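Local coordinates for small ribosomal subunit biogenesis GTPase RsgA (Thermotoga maritima, PDB 1U0L), which probably acts as a circularly permuted GTPase that hydrolyses GTP slowly and assists late maturation of the 30S ribosomal subunit, at residues N123-D126 against L127-E130; D132-K135 against V136-L139; L47-Y50 against V51-V55; L76-K79 against P80-A83; P267-G270 against V271-A274. One frame throughout, in Å; residues are numbered along the deposited sequence.

Contact 1: residues N123-D126 against L127-E130. With GDP (guanosine-5'-diphosphate), chain E.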
loop_
_atom_site.group_PDB
_atom_site.type_symbol
_atom_site.label_atom_id
_atom_site.label_comp_id
_atom_site.label_asym_id
_atom_site.label_seq_id
_atom_site.Cartn_x
_atom_site.Cartn_y
_atom_site.Cartn_z
ATOM N N ASN A 123 -4.761 12.932 -7.810
ATOM C CA ASN A 123 -3.842 14.072 -7.805
ATOM C C ASN A 123 -3.846 14.970 -9.067
ATOM O O ASN A 123 -4.516 14.679 -10.059
ATOM C CB ASN A 123 -2.426 13.548 -7.555
ATOM C CG ASN A 123 -1.431 14.659 -7.280
ATOM O OD1 ASN A 123 -0.266 14.576 -7.701
ATOM N ND2 ASN A 123 -1.877 15.700 -6.565
ATOM N N LYS A 124 -3.090 16.066 -9.012
ATOM C CA LYS A 124 -2.974 16.987 -10.144
ATOM C C LYS A 124 -4.289 17.677 -10.498
ATOM O O LYS A 124 -4.543 17.968 -11.667
ATOM C CB LYS A 124 -2.471 16.249 -11.394
ATOM C CG LYS A 124 -1.097 15.596 -11.286
ATOM C CD LYS A 124 -0.414 15.589 -12.656
ATOM C CE LYS A 124 0.551 14.419 -12.864
ATOM N NZ LYS A 124 1.805 14.590 -12.128
ATOM N N MET A 125 -5.122 17.937 -9.498
ATOM C CA MET A 125 -6.407 18.571 -9.747
ATOM C C MET A 125 -6.246 19.936 -10.399
ATOM O O MET A 125 -7.093 20.362 -11.189
ATOM C CB MET A 125 -7.181 18.720 -8.442
ATOM C CG MET A 125 -7.591 17.404 -7.785
ATOM S SD MET A 125 -8.951 16.527 -8.582
ATOM C CE MET A 125 -10.223 17.746 -8.427
ATOM N N ASP A 126 -5.153 20.615 -10.078
ATOM C CA ASP A 126 -4.907 21.947 -10.616
ATOM C C ASP A 126 -4.811 21.969 -12.129
ATOM O O ASP A 126 -4.925 23.022 -12.751
ATOM C CB ASP A 126 -3.619 22.526 -10.036
ATOM C CG ASP A 126 -2.411 21.678 -10.362
ATOM O OD1 ASP A 126 -2.246 20.622 -9.717
ATOM O OD2 ASP A 126 -1.638 22.051 -11.269
ATOM N N LEU A 127 -4.613 20.799 -12.719
ATOM C CA LEU A 127 -4.458 20.682 -14.165
ATOM C C LEU A 127 -5.745 20.373 -14.919
ATOM O O LEU A 127 -5.822 20.569 -16.129
ATOM C CB LEU A 127 -3.455 19.571 -14.459
ATOM C CG LEU A 127 -2.156 19.814 -15.218
ATOM C CD1 LEU A 127 -1.309 20.866 -14.515
ATOM C CD2 LEU A 127 -1.410 18.484 -15.307
ATOM N N TYR A 128 -6.755 19.901 -14.201
ATOM C CA TYR A 128 -8.003 19.485 -14.819
ATOM C C TYR A 128 -9.002 20.517 -15.292
ATOM O O TYR A 128 -9.364 21.422 -14.553
ATOM C CB TYR A 128 -8.711 18.519 -13.883
ATOM C CG TYR A 128 -7.862 17.336 -13.493
ATOM C CD1 TYR A 128 -6.742 16.975 -14.248
ATOM C CD2 TYR A 128 -8.193 16.556 -12.385
ATOM C CE1 TYR A 128 -5.969 15.867 -13.909
ATOM C CE2 TYR A 128 -7.433 15.445 -12.041
ATOM C CZ TYR A 128 -6.318 15.107 -12.808
ATOM O OH TYR A 128 -5.561 14.003 -12.479
ATOM N N ASP A 129 -9.455 20.351 -16.533
ATOM C CA ASP A 129 -10.464 21.225 -17.119
ATOM C C ASP A 129 -11.808 20.534 -16.892
ATOM O O ASP A 129 -11.882 19.546 -16.155
ATOM C CB ASP A 129 -10.208 21.437 -18.616
ATOM C CG ASP A 129 -10.181 20.128 -19.417
ATOM O OD1 ASP A 129 -9.482 20.097 -20.457
ATOM O OD2 ASP A 129 -10.857 19.147 -19.027
ATOM N N GLU A 130 -12.864 21.032 -17.524
ATOM C CA GLU A 130 -14.184 20.447 -17.325
ATOM C C GLU A 130 -14.358 18.985 -17.724
ATOM O O GLU A 130 -15.046 18.235 -17.033
ATOM C CB GLU A 130 -15.246 21.301 -18.010
ATOM C CG GLU A 130 -15.622 22.523 -17.194
ATOM C CD GLU A 130 -15.943 22.181 -15.734
ATOM O OE1 GLU A 130 -16.763 21.266 -15.485
ATOM O OE2 GLU A 130 -15.374 22.839 -14.832
HETATM P PB GDP E . 6.053 10.080 -9.201
HETATM O O1B GDP E . 4.657 9.583 -8.983
HETATM O O2B GDP E . 6.856 9.225 -10.169
HETATM O O3B GDP E . 6.840 10.284 -7.887
HETATM O O3A GDP E . 5.907 11.582 -9.913
HETATM P PA GDP E . 6.567 12.949 -9.512
HETATM O O1A GDP E . 8.036 12.950 -9.791
HETATM O O2A GDP E . 6.193 13.314 -8.081
HETATM O "O5'" GDP E . 5.813 14.017 -10.470
HETATM C "C5'" GDP E . 5.983 13.925 -11.888
HETATM C "C4'" GDP E . 5.885 15.282 -12.515
HETATM O "O4'" GDP E . 4.539 15.756 -12.281
HETATM C "C3'" GDP E . 6.898 16.358 -12.005
HETATM O "O3'" GDP E . 7.502 16.989 -13.227
HETATM C "C2'" GDP E . 6.036 17.362 -11.230
HETATM O "O2'" GDP E . 6.518 18.677 -11.483
HETATM C "C1'" GDP E . 4.572 17.032 -11.711
HETATM N N9 GDP E . 3.428 17.034 -10.607
HETATM C C8 GDP E . 3.353 16.219 -9.520
HETATM N N7 GDP E . 2.240 16.477 -8.805
HETATM C C5 GDP E . 1.593 17.499 -9.485
HETATM C C6 GDP E . 0.370 18.174 -9.197
HETATM O O6 GDP E . -0.380 17.951 -8.242
HETATM N N1 GDP E . 0.036 19.175 -10.133
HETATM C C2 GDP E . 0.835 19.467 -11.227
HETATM N N2 GDP E . 0.428 20.446 -12.055
HETATM N N3 GDP E . 1.997 18.818 -11.496
HETATM C C4 GDP E . 2.311 17.860 -10.590
HETATM O O HOH W 1 -8.811 23.012 -12.331
#
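Tyr-128 folds its ring back under the turn that precedes it, so that the carbonyl oxygen of Lys-124 stands 3.3 Å above the ring plane, over its centre. Over the same face Met-125 CA makes a CH-pi contact, 4.2 Å from the centroid of the Tyr-128 ring. Met-125 SD approaches obliquely, 4.9 Å from that centroid, a Met-aromatic contact made possible by a thioether chain bent at chi2 and chi3. Two backbone bonds tighten the curl: Leu-127 N donates to Lys-124 O and Tyr-128 N to Met-125 O. The phenol hydroxyl is hydrogen-bonded to the backbone N of Val-94, and a phenylalanine here would probably keep the packing but leave that amide without its mate and the ring less firmly fixed.

On the nucleotide side, Asp-126 and Leu-127 run side by side. The carboxylate of Asp-126 takes guanine with both oxygens: GDP N1 donates to OD1 over 2.7 Å at 178°, and GDP N2 to OD2 over 2.7 Å at 164°. Ser-153 OG is a further partner of OD1, helping to set the carboxylate. Lys-124 lays its aliphatic chain over one face of the base, CG 3.6 Å from GDP C6; the bend at chi4 (-75°) then brings NZ within 3.0 Å of the ribose O4', while Gly-179 O takes a second bond from it. Asn-123, Lys-124, Met-125 and Asp-126 thus form the NKxD sequence, the G4 guanine-recognition motif of GTPases, here braced by Tyr-128.

Contact 2: residues D132-K135 against V136-L139; sequences DLRK and VREL
From Asp-132 to Val-136 and from Leu-133 to Arg-137 the backbone makes regular helical i to i+4 bonds. Val-136 N donates to Asp-132 O over 2.9 Å, in the carbonyl plane, and Arg-137 N to Leu-133 O over 2.9 Å at 169°. Two residues further on, the bond of Leu-139 N to Lys-135 O is weak.

The side chains divide the helix into a charged surface and an apolar one. Lys-135 reaches back along its own turn: bends at chi2 and chi3 (71°) bring NZ to 2.7 Å from Asp-132 OD1, a salt bridge made on the anti lone pair of that oxygen. OD2 has its own partners, Lys-95 NZ and the backbone N of Asp-129. A glutamate in place of Lys-135 would probably break this bridge and set two negative groups near each other, with OD1 losing its mate. The guanidinium of Arg-137 turns one face to Leu-133 O and Arg-134 CA, its plane 38° from that of Arg-134, whose own charge is paired with Asp-131. On the apolar surface Val-136 CG2 lies 4.3 Å from Leu-133 CD2.

Helix 130-143 is the crossover of the beta-alpha-beta unit between strands 117-122 and 149-151. Leu-133 and Val-136 rest on Tyr-128, and Val-136 and Leu-139 on Val-94, just beyond strand 87-92.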
loop_
_atom_site.group_PDB
_atom_site.type_symbol
_atom_site.label_atom_id
_atom_site.label_comp_id
_atom_site.label_asym_id
_atom_site.label_seq_id
_atom_site.Cartn_x
_atom_site.Cartn_y
_atom_site.Cartn_z
ATOM N N ASP A 132 -11.974 16.757 -17.825
ATOM C CA ASP A 132 -11.182 15.987 -16.877
ATOM C C ASP A 132 -11.965 15.805 -15.592
ATOM O O ASP A 132 -12.051 14.701 -15.044
ATOM C CB ASP A 132 -9.873 16.705 -16.576
ATOM C CG ASP A 132 -9.085 17.012 -17.824
ATOM O OD1 ASP A 132 -9.044 16.153 -18.734
ATOM O OD2 ASP A 132 -8.496 18.114 -17.881
ATOM N N LEU A 133 -12.536 16.903 -15.110
ATOM C CA LEU A 133 -13.320 16.862 -13.895
ATOM C C LEU A 133 -14.453 15.869 -13.998
ATOM O O LEU A 133 -14.838 15.250 -13.012
ATOM C CB LEU A 133 -13.856 18.246 -13.577
ATOM C CG LEU A 133 -12.744 19.160 -13.079
ATOM C CD1 LEU A 133 -13.371 20.426 -12.608
ATOM C CD2 LEU A 133 -11.950 18.510 -11.939
ATOM N N ARG A 134 -14.985 15.711 -15.198
ATOM C CA ARG A 134 -16.066 14.773 -15.405
ATOM C C ARG A 134 -15.518 13.366 -15.141
ATOM O O ARG A 134 -16.164 12.545 -14.477
ATOM C CB ARG A 134 -16.587 14.894 -16.832
ATOM C CG ARG A 134 -17.959 14.291 -17.024
ATOM C CD ARG A 134 -18.360 14.349 -18.474
ATOM N NE ARG A 134 -18.142 15.690 -18.990
ATOM C CZ ARG A 134 -17.912 15.957 -20.267
ATOM N NH1 ARG A 134 -17.878 14.958 -21.144
ATOM N NH2 ARG A 134 -17.698 17.215 -20.656
ATOM N N LYS A 135 -14.318 13.097 -15.655
ATOM C CA LYS A 135 -13.681 11.806 -15.458
ATOM C C LYS A 135 -13.410 11.602 -13.966
ATOM O O LYS A 135 -13.430 10.471 -13.463
ATOM C CB LYS A 135 -12.384 11.721 -16.260
ATOM C CG LYS A 135 -12.600 11.365 -17.721
ATOM C CD LYS A 135 -12.255 12.523 -18.657
ATOM C CE LYS A 135 -10.734 12.780 -18.724
ATOM N NZ LYS A 135 -10.347 13.926 -19.618
ATOM N N VAL A 136 -13.149 12.698 -13.262
ATOM C CA VAL A 136 -12.918 12.618 -11.833
ATOM C C VAL A 136 -14.218 12.160 -11.195
ATOM O O VAL A 136 -14.237 11.163 -10.473
ATOM C CB VAL A 136 -12.521 13.989 -11.225
ATOM C CG1 VAL A 136 -12.621 13.933 -9.682
ATOM C CG2 VAL A 136 -11.090 14.355 -11.658
ATOM N N ARG A 137 -15.305 12.872 -11.473
ATOM C CA ARG A 137 -16.597 12.504 -10.902
ATOM C C ARG A 137 -16.957 11.052 -11.201
ATOM O O ARG A 137 -17.803 10.463 -10.524
ATOM C CB ARG A 137 -17.702 13.430 -11.406
ATOM C CG ARG A 137 -18.274 14.329 -10.312
ATOM C CD ARG A 137 -19.320 15.317 -10.841
ATOM N NE ARG A 137 -18.786 16.230 -11.861
ATOM C CZ ARG A 137 -19.097 16.188 -13.159
ATOM N NH1 ARG A 137 -19.952 15.275 -13.625
ATOM N NH2 ARG A 137 -18.545 17.063 -13.995
ATOM N N GLU A 138 -16.308 10.467 -12.206
ATOM C CA GLU A 138 -16.575 9.074 -12.561
ATOM C C GLU A 138 -15.782 8.134 -11.668
ATOM O O GLU A 138 -16.172 6.987 -11.454
ATOM C CB GLU A 138 -16.204 8.801 -14.021
ATOM C CG GLU A 138 -16.991 9.601 -15.018
ATOM C CD GLU A 138 -16.908 9.013 -16.401
ATOM O OE1 GLU A 138 -15.780 8.940 -16.928
ATOM O OE2 GLU A 138 -17.962 8.618 -16.955
ATOM N N LEU A 139 -14.652 8.623 -11.174
ATOM C CA LEU A 139 -13.808 7.831 -10.305
ATOM C C LEU A 139 -14.470 7.802 -8.947
ATOM O O LEU A 139 -14.558 6.750 -8.311
ATOM C CB LEU A 139 -12.407 8.441 -10.225
ATOM C CG LEU A 139 -11.474 8.107 -11.398
ATOM C CD1 LEU A 139 -10.272 9.022 -11.340
ATOM C CD2 LEU A 139 -11.046 6.635 -11.353
#

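Contact 3: residues L47-Y50 against V51-V55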
loop_
_atom_site.group_PDB
_atom_site.type_symbol
_atom_site.label_atom_id
_atom_site.label_comp_id
_atom_site.label_asym_id
_atom_site.label_seq_id
_atom_site.Cartn_x
_atom_site.Cartn_y
_atom_site.Cartn_z
ATOM N N LEU A 47 14.956 -16.579 11.183
ATOM C CA LEU A 47 14.124 -15.418 11.460
ATOM C C LEU A 47 14.703 -14.164 10.805
ATOM O O LEU A 47 15.474 -13.432 11.432
ATOM C CB LEU A 47 13.981 -15.211 12.972
ATOM C CG LEU A 47 13.043 -14.078 13.414
ATOM C CD1 LEU A 47 11.723 -14.155 12.644
ATOM C CD2 LEU A 47 12.799 -14.167 14.918
ATOM N N LYS A 48 14.319 -13.926 9.549
ATOM C CA LYS A 48 14.788 -12.774 8.771
ATOM C C LYS A 48 14.235 -11.451 9.292
ATOM O O LYS A 48 13.125 -11.406 9.818
ATOM C CB LYS A 48 14.384 -12.931 7.301
ATOM C CG LYS A 48 14.973 -14.142 6.590
ATOM C CD LYS A 48 16.483 -14.072 6.519
ATOM C CE LYS A 48 17.036 -15.223 5.703
ATOM N NZ LYS A 48 16.594 -15.149 4.280
ATOM N N ILE A 49 15.000 -10.375 9.134
ATOM C CA ILE A 49 14.546 -9.079 9.603
ATOM C C ILE A 49 14.408 -8.114 8.433
ATOM O O ILE A 49 15.184 -8.168 7.477
ATOM C CB ILE A 49 15.513 -8.502 10.647
ATOM C CG1 ILE A 49 14.778 -7.491 11.526
ATOM C CG2 ILE A 49 16.686 -7.818 9.967
ATOM C CD1 ILE A 49 15.602 -6.982 12.704
ATOM N N TYR A 50 13.421 -7.226 8.503
ATOM C CA TYR A 50 13.177 -6.285 7.418
ATOM C C TYR A 50 12.882 -4.868 7.900
ATOM O O TYR A 50 12.740 -4.615 9.088
ATOM C CB TYR A 50 11.997 -6.780 6.572
ATOM C CG TYR A 50 12.221 -8.134 5.930
ATOM C CD1 TYR A 50 11.555 -9.271 6.392
ATOM C CD2 TYR A 50 13.122 -8.282 4.875
ATOM C CE1 TYR A 50 11.787 -10.526 5.818
ATOM C CE2 TYR A 50 13.364 -9.522 4.296
ATOM C CZ TYR A 50 12.700 -10.643 4.766
ATOM O OH TYR A 50 12.960 -11.875 4.185
ATOM N N VAL A 51 12.801 -3.937 6.956
ATOM C CA VAL A 51 12.484 -2.559 7.292
ATOM C C VAL A 51 11.012 -2.568 7.731
ATOM O O VAL A 51 10.149 -3.184 7.084
ATOM C CB VAL A 51 12.641 -1.642 6.061
ATOM C CG1 VAL A 51 12.573 -0.188 6.478
ATOM C CG2 VAL A 51 13.943 -1.941 5.350
ATOM N N GLY A 52 10.721 -1.890 8.830
ATOM C CA GLY A 52 9.352 -1.857 9.303
ATOM C C GLY A 52 9.110 -2.893 10.383
ATOM O O GLY A 52 8.020 -2.957 10.964
ATOM N N ASP A 53 10.128 -3.712 10.642
ATOM C CA ASP A 53 10.032 -4.741 11.664
ATOM C C ASP A 53 10.227 -4.132 13.025
ATOM O O ASP A 53 11.103 -3.283 13.207
ATOM C CB ASP A 53 11.074 -5.831 11.452
ATOM C CG ASP A 53 10.468 -7.088 10.878
ATOM O OD1 ASP A 53 9.265 -7.316 11.138
ATOM O OD2 ASP A 53 11.176 -7.850 10.183
ATOM N N ARG A 54 9.389 -4.549 13.972
ATOM C CA ARG A 54 9.474 -4.059 15.340
ATOM C C ARG A 54 10.477 -4.953 16.061
ATOM O O ARG A 54 10.411 -6.183 15.949
ATOM C CB ARG A 54 8.113 -4.162 16.016
ATOM C CG ARG A 54 7.567 -2.834 16.484
ATOM C CD ARG A 54 7.069 -2.001 15.326
ATOM N NE ARG A 54 6.489 -0.736 15.767
ATOM C CZ ARG A 54 5.674 0.003 15.022
ATOM N NH1 ARG A 54 5.344 -0.405 13.801
ATOM N NH2 ARG A 54 5.187 1.143 15.493
ATOM N N VAL A 55 11.415 -4.355 16.790
ATOM C CA VAL A 55 12.410 -5.160 17.505
ATOM C C VAL A 55 12.786 -4.654 18.893
ATOM O O VAL A 55 12.547 -3.491 19.235
ATOM C CB VAL A 55 13.723 -5.299 16.691
ATOM C CG1 VAL A 55 13.448 -6.041 15.378
ATOM C CG2 VAL A 55 14.334 -3.927 16.441
#
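Tyr-50 and Asp-53 hold each other by two hydrogen bonds that run in opposite senses. Asp-53 N donates to Tyr-50 O over 3.2 Å, closing a type II beta turn with Val-51 and Gly-52 at its corners. In return Tyr-50 N donates to the carboxylate oxygen OD2 of Asp-53 over 2.9 Å, meeting it on the anti side and 22° out of the carboxylate plane. Gly-52, with a positive phi, takes the third position of the turn, where a side chain would press on the carbonyl oxygen of the residue before.

The ionic part belongs to the other carboxylate oxygen: Asp-53 OD1 forms a salt bridge with Arg-73, so each end of the group has its own partner and its rotation is fixed. The aromatic ring of Tyr-50 lies alongside this carboxylate, the two planes 35° apart.

Apolar contact is carried by Ile-49. Its CG1 stands anti to the backbone N (chi1 -157°) and the chain continues extended, which carries CD1 to 3.6 Å from Val-55 CG1; the two side chains meet at about a right angle.

Within the N-terminal OB-fold domain the turn leads into strand 54-58. Gly-52 and Asp-53 bond through their backbones to Val-15 of strand 11-19, while Ile-49 and Val-55 pack on Val-70 of strand 65-70.

Contact 4: residues L76-K79 against P80-A83; sequences LLTK and PHVA
Val-82 O is approached by two groups of the opposite strand: Leu-77 N donates to it over 2.7 Å at 142°, nearly along the C=O axis, and Leu-76 CA adds a CA-H...O contact at 3.3 Å. They belong to a small beta hairpin in which strands 76-77 and 82-83 run antiparallel, their end-to-end directions 174° apart, joined by a loop through Lys-79 and Pro-80. Leu-77 and Val-82 form the hydrogen-bonded pair; the return bond, Val-82 N to Leu-77 O, is long at 3.5 Å and weak. Leu-76 and Ala-83 make the neighbouring non-hydrogen-bonded pair.

The two faces of the hairpin carry different side chains. On one, Leu-77 CB and Val-82 CB lie 4.3 Å apart, and Leu-77 also packs against Val-85. On the other, Leu-76 leans across the strand pair, bringing CD2 to 4.5 Å from Ala-83 CB, while its CD1 comes near the imidazole of His-81.

Around the hairpin, Pro-80 touches Thr-228 and Lys-79 touches Asn-233, so the loop faces later parts of the GTPase domain. At the other end Ala-83 lies against Asp-53 of the OB-fold domain, placing this short element at the junction of the two. Beside the loop, the imidazole of His-81 stands with Leu-77 O at its edge, near the ring plane, and ND1 is 3.5 Å from that oxygen.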
loop_
_atom_site.group_PDB
_atom_site.type_symbol
_atom_site.label_atom_id
_atom_site.label_comp_id
_atom_site.label_asym_id
_atom_site.label_seq_id
_atom_site.Cartn_x
_atom_site.Cartn_y
_atom_site.Cartn_z
ATOM N N LEU A 76 4.023 -8.523 5.237
ATOM C CA LEU A 76 5.311 -8.226 4.635
ATOM C C LEU A 76 5.128 -7.906 3.159
ATOM O O LEU A 76 4.885 -8.810 2.365
ATOM C CB LEU A 76 6.226 -9.433 4.759
ATOM C CG LEU A 76 7.730 -9.219 4.872
ATOM C CD1 LEU A 76 8.391 -10.394 4.186
ATOM C CD2 LEU A 76 8.174 -7.920 4.235
ATOM N N LEU A 77 5.223 -6.627 2.796
ATOM C CA LEU A 77 5.083 -6.233 1.400
ATOM C C LEU A 77 6.273 -6.857 0.736
ATOM O O LEU A 77 7.250 -7.153 1.412
ATOM C CB LEU A 77 5.111 -4.720 1.247
ATOM C CG LEU A 77 3.832 -4.120 1.804
ATOM C CD1 LEU A 77 3.828 -2.611 1.585
ATOM C CD2 LEU A 77 2.647 -4.800 1.122
ATOM N N THR A 78 6.241 -7.036 -0.574
ATOM C CA THR A 78 7.361 -7.724 -1.163
ATOM C C THR A 78 8.514 -6.984 -1.817
ATOM O O THR A 78 9.336 -6.461 -1.086
ATOM C CB THR A 78 6.863 -8.833 -2.072
ATOM O OG1 THR A 78 7.937 -9.744 -2.305
ATOM C CG2 THR A 78 6.327 -8.265 -3.382
ATOM N N LYS A 79 8.616 -6.931 -3.145
ATOM C CA LYS A 79 9.775 -6.278 -3.767
ATOM C C LYS A 79 10.407 -5.304 -2.806
ATOM O O LYS A 79 11.406 -5.649 -2.174
ATOM C CB LYS A 79 9.414 -5.589 -5.065
ATOM C CG LYS A 79 10.155 -6.185 -6.251
ATOM C CD LYS A 79 9.904 -7.682 -6.408
ATOM C CE LYS A 79 10.624 -8.188 -7.661
ATOM N NZ LYS A 79 10.348 -9.605 -8.047
ATOM N N PRO A 80 9.893 -4.065 -2.697
ATOM C CA PRO A 80 10.639 -3.298 -1.687
ATOM C C PRO A 80 10.175 -3.951 -0.384
ATOM O O PRO A 80 9.047 -3.705 0.057
ATOM C CB PRO A 80 10.080 -1.890 -1.821
ATOM C CG PRO A 80 9.622 -1.827 -3.250
ATOM C CD PRO A 80 9.008 -3.192 -3.488
ATOM N N HIS A 81 11.003 -4.812 0.212
ATOM C CA HIS A 81 10.604 -5.491 1.448
ATOM C C HIS A 81 10.230 -4.491 2.527
ATOM O O HIS A 81 11.010 -3.579 2.839
ATOM C CB HIS A 81 11.728 -6.377 1.999
ATOM C CG HIS A 81 11.681 -7.803 1.537
ATOM N ND1 HIS A 81 10.514 -8.540 1.492
ATOM C CD2 HIS A 81 12.674 -8.654 1.173
ATOM C CE1 HIS A 81 10.791 -9.781 1.126
ATOM N NE2 HIS A 81 12.094 -9.876 0.929
ATOM N N VAL A 82 9.026 -4.645 3.077
ATOM C CA VAL A 82 8.559 -3.790 4.167
ATOM C C VAL A 82 7.585 -4.572 5.032
ATOM O O VAL A 82 6.685 -5.249 4.525
ATOM C CB VAL A 82 7.879 -2.511 3.677
ATOM C CG1 VAL A 82 7.441 -1.680 4.870
ATOM C CG2 VAL A 82 8.840 -1.717 2.814
ATOM N N ALA A 83 7.775 -4.454 6.343
ATOM C CA ALA A 83 6.964 -5.175 7.304
ATOM C C ALA A 83 6.042 -4.282 8.100
ATOM O O ALA A 83 6.384 -3.154 8.388
ATOM C CB ALA A 83 7.875 -5.921 8.245
#

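Contact 5: residues P267-G270 against V271-A274. With ZN (zinc ion), chain D.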
loop_
_atom_site.group_PDB
_atom_site.type_symbol
_atom_site.label_atom_id
_atom_site.label_comp_id
_atom_site.label_asym_id
_atom_site.label_seq_id
_atom_site.Cartn_x
_atom_site.Cartn_y
_atom_site.Cartn_z
ATOM N N PRO A 267 -24.117 -20.172 -13.675
ATOM C CA PRO A 267 -25.558 -20.125 -13.952
ATOM C C PRO A 267 -26.384 -19.075 -13.227
ATOM O O PRO A 267 -27.331 -18.533 -13.784
ATOM C CB PRO A 267 -26.004 -21.536 -13.600
ATOM C CG PRO A 267 -24.835 -22.344 -14.058
ATOM C CD PRO A 267 -23.671 -21.574 -13.522
ATOM N N GLU A 268 -26.040 -18.800 -11.983
ATOM C CA GLU A 268 -26.796 -17.822 -11.220
ATOM C C GLU A 268 -25.797 -17.145 -10.318
ATOM O O GLU A 268 -25.144 -17.797 -9.502
ATOM C CB GLU A 268 -27.863 -18.520 -10.387
ATOM C CG GLU A 268 -28.741 -17.573 -9.598
ATOM C CD GLU A 268 -29.724 -18.300 -8.696
ATOM O OE1 GLU A 268 -30.524 -19.112 -9.199
ATOM O OE2 GLU A 268 -29.681 -18.051 -7.469
ATOM N N CYS A 269 -25.678 -15.836 -10.455
ATOM C CA CYS A 269 -24.706 -15.124 -9.654
ATOM C C CYS A 269 -25.228 -13.814 -9.094
ATOM O O CYS A 269 -25.617 -12.933 -9.852
ATOM C CB CYS A 269 -23.476 -14.853 -10.507
ATOM S SG CYS A 269 -22.253 -13.875 -9.674
ATOM N N GLY A 270 -25.224 -13.680 -7.772
ATOM C CA GLY A 270 -25.691 -12.443 -7.178
ATOM C C GLY A 270 -24.827 -11.278 -7.625
ATOM O O GLY A 270 -25.289 -10.130 -7.743
ATOM N N VAL A 271 -23.557 -11.579 -7.866
ATOM C CA VAL A 271 -22.629 -10.570 -8.318
ATOM C C VAL A 271 -23.004 -10.199 -9.747
ATOM O O VAL A 271 -23.216 -9.019 -10.040
ATOM C CB VAL A 271 -21.181 -11.077 -8.279
ATOM C CG1 VAL A 271 -20.292 -10.102 -9.022
ATOM C CG2 VAL A 271 -20.714 -11.202 -6.837
ATOM N N LYS A 272 -23.102 -11.187 -10.638
ATOM C CA LYS A 272 -23.492 -10.883 -12.009
ATOM C C LYS A 272 -24.842 -10.175 -12.032
ATOM O O LYS A 272 -25.056 -9.277 -12.836
ATOM C CB LYS A 272 -23.532 -12.147 -12.866
ATOM C CG LYS A 272 -22.150 -12.549 -13.342
ATOM C CD LYS A 272 -22.164 -13.096 -14.759
ATOM C CE LYS A 272 -22.498 -14.565 -14.763
ATOM N NZ LYS A 272 -22.574 -15.083 -16.150
ATOM N N GLU A 273 -25.743 -10.564 -11.135
ATOM C CA GLU A 273 -27.055 -9.933 -11.061
ATOM C C GLU A 273 -26.882 -8.459 -10.709
ATOM O O GLU A 273 -27.443 -7.585 -11.373
ATOM C CB GLU A 273 -27.923 -10.613 -9.999
ATOM C CG GLU A 273 -29.253 -9.914 -9.758
ATOM C CD GLU A 273 -30.056 -10.538 -8.631
ATOM O OE1 GLU A 273 -30.420 -11.726 -8.749
ATOM O OE2 GLU A 273 -30.325 -9.845 -7.624
ATOM N N ALA A 274 -26.095 -8.199 -9.667
ATOM C CA ALA A 274 -25.817 -6.847 -9.183
ATOM C C ALA A 274 -25.282 -5.908 -10.266
ATOM O O ALA A 274 -25.597 -4.714 -10.283
ATOM C CB ALA A 274 -24.823 -6.916 -8.024
HETATM ZN ZN ZN D . -21.245 -15.649 -8.451
#
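Cys-269 SG binds the zinc ion at 2.4 Å and at the same time accepts a hydrogen bond from Lys-272 N, 3.0 Å away and nearly straight at 170°. Cys-256, Cys-261 and His-263 complete the site, a zinc finger of three cysteines and one histidine. The sulfur of Cys-269 therefore serves as metal ligand and as N-cap of helix 270-277. With SG anti to the backbone N (chi1 176°), the side chain turns toward the first helical turn, where Val-271 and Lys-272 lie beside it; Lys-272 CB is 3.6 Å from Cys-269 CB. The hydrogen bond from Lys-272 N, together with the positive end of the helix dipole, would probably help to stabilise a negatively charged thiolate.

The next shell is backbone. Glu-273 N donates to Cys-269 O over 2.7 Å and Ala-274 N to Gly-270 O over 2.8 Å, so the helix begins directly on the metal-binding residue. Gly-270, the first helical residue, is buried here without a side chain.

Val-271 packs on the ligand His-263, and both Val-271 and Lys-272 touch Tyr-285, which joins the capped helix to helix 282-296, while Ala-274 meets Ile-280 in the loop between the two helices.

How the contacts relate
All five contacts are local and follow one another in series, without nesting or crossing. From the N terminus, contact 3 closes a turn in the OB-fold domain and contact 4 the hairpin that follows; they touch, through a probable hydrogen bond of Val-51 O with Ala-83 N and the rings of Tyr-50 and His-81, tying the OB-fold to the GTPase domain. Contact 1 forms the guanine-binding loop and contact 2 runs along the helix after it; they meet where Tyr-128 packs on Leu-133 and Val-136, and Met-125 on Leu-133. Contact 5 caps a helix in the zinc finger, its nearest atoms about 15 Å from contact 2. Contacts 1 and 3 lie on opposite sides of the chain's centre.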